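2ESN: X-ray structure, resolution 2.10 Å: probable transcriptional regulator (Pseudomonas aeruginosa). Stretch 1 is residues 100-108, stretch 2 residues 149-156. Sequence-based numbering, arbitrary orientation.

Stretch 1, residues 100-108: QRTFVFAAT
Stretch 2, residues 149-156: GRIDFALG

Two stretches of one chain lie side by side as parallel strands, their N-to-C directions 31° apart. Phe105 pairs with Phe153 (CA to CA 4.8 Å) and Ala106 with Ala154 (CA to CA 4.5 Å). Extended backbone, with phi/psi of -118/145 at Phe105 and -147/162 at Phe153, sets the ladder: Phe153 N donates to Val104 O at 3.2 Å, Ala106 N to Phe153 O at 3.0 Å, and Leu155 N to Ala106 O at 3.0 Å.

Val104 covers the most surface. Its beta-branched side chain (chi1 180°, t) suits a strand, and its CG1 lies 4.0 Å from Ile151 CG1. Its backbone meets Asp152, which precedes the second strand and has phi/psi of -73/-44. There the side chain extends the ladder: with CA-to-CB toward the first stretch and chi1 m (-62°), Asp152 OD2 accepts from Val104 N at 2.9 Å, while a weak bond joins Asp152 N to Val104 O at 3.0 Å. A carboxylate suits this place because its second oxygen, OD1, reaches Arg101 NH2 in a 3.1 Å salt bridge, lying near the guanidinium plane. Arg101 adopts chi1 p (70°) and chi2 t (176°).

Ala106, at phi/psi -96/134, is nearly as well covered. Its methyl shares a sheet face with that of Ala154, CB to CB 3.9 Å; such small side chains allow close backbone approach. Ile151 CD1 adds a contact 4.3 Å from Ala106 CB.

Phe105 and Phe153 occupy the other face, chi1 m in both (-72° and -64°), with chi2 of -111° and 102°. Their planes meet at 26° and their centroids stand 5.2 Å apart, but the rings are slid so that they barely overlap. Large apolar rings suit this buried face: Phe105 CD1 lies 3.6 Å from Phe153 CB and 3.8 Å from Leu155 CD2, the latter at the ring's edge. Leu155 is m, t.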

# COMPACT_ATOMS: atom_id res chain seq x y z
N GLN C 100 19.60 -14.21 20.13
CA GLN C 100 18.40 -13.55 20.68
C GLN C 100 17.45 -13.17 19.55
O GLN C 100 16.51 -12.41 19.75
CB GLN C 100 18.74 -12.28 21.45
CG GLN C 100 19.69 -12.46 22.63
CD GLN C 100 19.09 -13.30 23.75
OE1 GLN C 100 18.03 -12.92 24.27
NE2 GLN C 100 19.69 -14.34 24.10
N ARG C 101 17.72 -13.69 18.36
CA ARG C 101 16.89 -13.33 17.24
C ARG C 101 15.47 -13.92 17.23
O ARG C 101 15.16 -14.89 17.97
CB ARG C 101 17.59 -13.53 15.91
CG ARG C 101 17.84 -14.87 15.49
CD ARG C 101 18.45 -14.75 14.13
NE ARG C 101 17.38 -14.58 13.15
CZ ARG C 101 17.50 -13.92 12.01
NH1 ARG C 101 18.65 -13.33 11.70
NH2 ARG C 101 16.44 -13.84 11.21
N THR C 102 14.63 -13.25 16.46
CA THR C 102 13.23 -13.60 16.26
C THR C 102 13.19 -14.07 14.82
O THR C 102 13.64 -13.36 13.93
CB THR C 102 12.33 -12.40 16.51
OG1 THR C 102 12.54 -11.95 17.85
CG2 THR C 102 10.82 -12.69 16.35
N PHE C 103 12.76 -15.32 14.62
CA PHE C 103 12.38 -15.86 13.34
C PHE C 103 10.90 -15.60 13.06
O PHE C 103 10.04 -15.81 13.94
CB PHE C 103 12.72 -17.35 13.26
CG PHE C 103 14.19 -17.62 13.30
CD1 PHE C 103 14.87 -17.66 14.53
CD2 PHE C 103 14.89 -17.78 12.13
CE1 PHE C 103 16.24 -17.84 14.60
CE2 PHE C 103 16.24 -17.99 12.15
CZ PHE C 103 16.93 -18.07 13.39
N VAL C 104 10.61 -15.11 11.85
CA VAL C 104 9.23 -14.72 11.47
C VAL C 104 8.75 -15.70 10.42
O VAL C 104 9.42 -15.90 9.41
CB VAL C 104 9.11 -13.26 10.94
CG1 VAL C 104 7.61 -12.90 10.54
CG2 VAL C 104 9.66 -12.25 11.96
N PHE C 105 7.66 -16.40 10.72
CA PHE C 105 7.12 -17.39 9.81
C PHE C 105 5.71 -16.95 9.42
O PHE C 105 4.99 -16.40 10.24
CB PHE C 105 6.98 -18.79 10.48
CG PHE C 105 8.27 -19.53 10.73
CD1 PHE C 105 8.56 -20.66 10.00
CD2 PHE C 105 9.13 -19.15 11.75
CE1 PHE C 105 9.75 -21.40 10.25
CE2 PHE C 105 10.30 -19.92 12.05
CZ PHE C 105 10.61 -21.03 11.26
N ALA C 106 5.34 -17.23 8.17
CA ALA C 106 4.02 -17.03 7.61
C ALA C 106 3.45 -18.38 7.77
O ALA C 106 4.10 -19.37 7.47
CB ALA C 106 4.10 -16.74 6.13
N ALA C 107 2.22 -18.44 8.26
CA ALA C 107 1.77 -19.77 8.76
C ALA C 107 0.28 -19.83 8.77
O ALA C 107 -0.38 -18.78 8.54
CB ALA C 107 2.29 -20.00 10.18
N THR C 108 -0.25 -21.04 9.02
CA THR C 108 -1.67 -21.15 9.31
C THR C 108 -1.87 -21.72 10.74
O THR C 108 -0.89 -22.07 11.38
CB THR C 108 -2.36 -22.07 8.29
OG1 THR C 108 -1.74 -23.35 8.34
CG2 THR C 108 -2.25 -21.48 6.88
N GLY C 149 13.03 -10.09 3.41
CA GLY C 149 13.29 -10.65 4.73
C GLY C 149 12.44 -10.03 5.84
O GLY C 149 12.82 -10.07 7.01
N ARG C 150 11.28 -9.48 5.47
CA ARG C 150 10.23 -9.12 6.46
C ARG C 150 9.68 -10.41 7.09
O ARG C 150 9.19 -10.40 8.22
CB ARG C 150 9.07 -8.39 5.78
CG ARG C 150 8.46 -7.14 6.51
CD ARG C 150 7.33 -6.56 5.60
NE ARG C 150 7.54 -7.05 4.23
CZ ARG C 150 7.59 -6.32 3.11
NH1 ARG C 150 7.82 -6.93 1.94
NH2 ARG C 150 7.39 -5.00 3.15
N ILE C 151 9.75 -11.50 6.32
CA ILE C 151 9.39 -12.84 6.74
C ILE C 151 10.60 -13.71 6.36
O ILE C 151 11.07 -13.68 5.21
CB ILE C 151 8.12 -13.31 5.97
CG1 ILE C 151 6.85 -12.71 6.57
CG2 ILE C 151 7.99 -14.79 5.92
CD1 ILE C 151 5.62 -12.75 5.58
N ASP C 152 11.09 -14.48 7.32
CA ASP C 152 12.19 -15.41 7.12
C ASP C 152 11.71 -16.61 6.33
O ASP C 152 12.37 -17.04 5.41
CB ASP C 152 12.79 -15.83 8.50
CG ASP C 152 13.39 -14.64 9.28
OD1 ASP C 152 14.43 -14.13 8.88
OD2 ASP C 152 12.83 -14.17 10.28
N PHE C 153 10.54 -17.14 6.68
CA PHE C 153 10.08 -18.41 6.14
C PHE C 153 8.55 -18.46 5.99
O PHE C 153 7.84 -17.73 6.64
CB PHE C 153 10.43 -19.56 7.11
CG PHE C 153 11.89 -19.79 7.31
CD1 PHE C 153 12.52 -19.32 8.46
CD2 PHE C 153 12.62 -20.52 6.39
CE1 PHE C 153 13.88 -19.56 8.69
CE2 PHE C 153 14.01 -20.72 6.57
CZ PHE C 153 14.63 -20.28 7.72
N ALA C 154 8.07 -19.39 5.19
CA ALA C 154 6.64 -19.61 5.06
C ALA C 154 6.40 -21.08 5.17
O ALA C 154 7.28 -21.88 4.85
CB ALA C 154 6.11 -19.04 3.74
N LEU C 155 5.22 -21.46 5.66
CA LEU C 155 4.89 -22.88 5.84
C LEU C 155 3.66 -23.23 5.02
O LEU C 155 2.77 -22.39 4.86
CB LEU C 155 4.55 -23.15 7.33
CG LEU C 155 5.58 -22.75 8.40
CD1 LEU C 155 5.07 -23.07 9.83
CD2 LEU C 155 6.90 -23.51 8.15
N GLY C 156 3.59 -24.46 4.52
CA GLY C 156 2.40 -24.95 3.81
C GLY C 156 2.74 -26.24 3.09
O GLY C 156 3.75 -26.85 3.37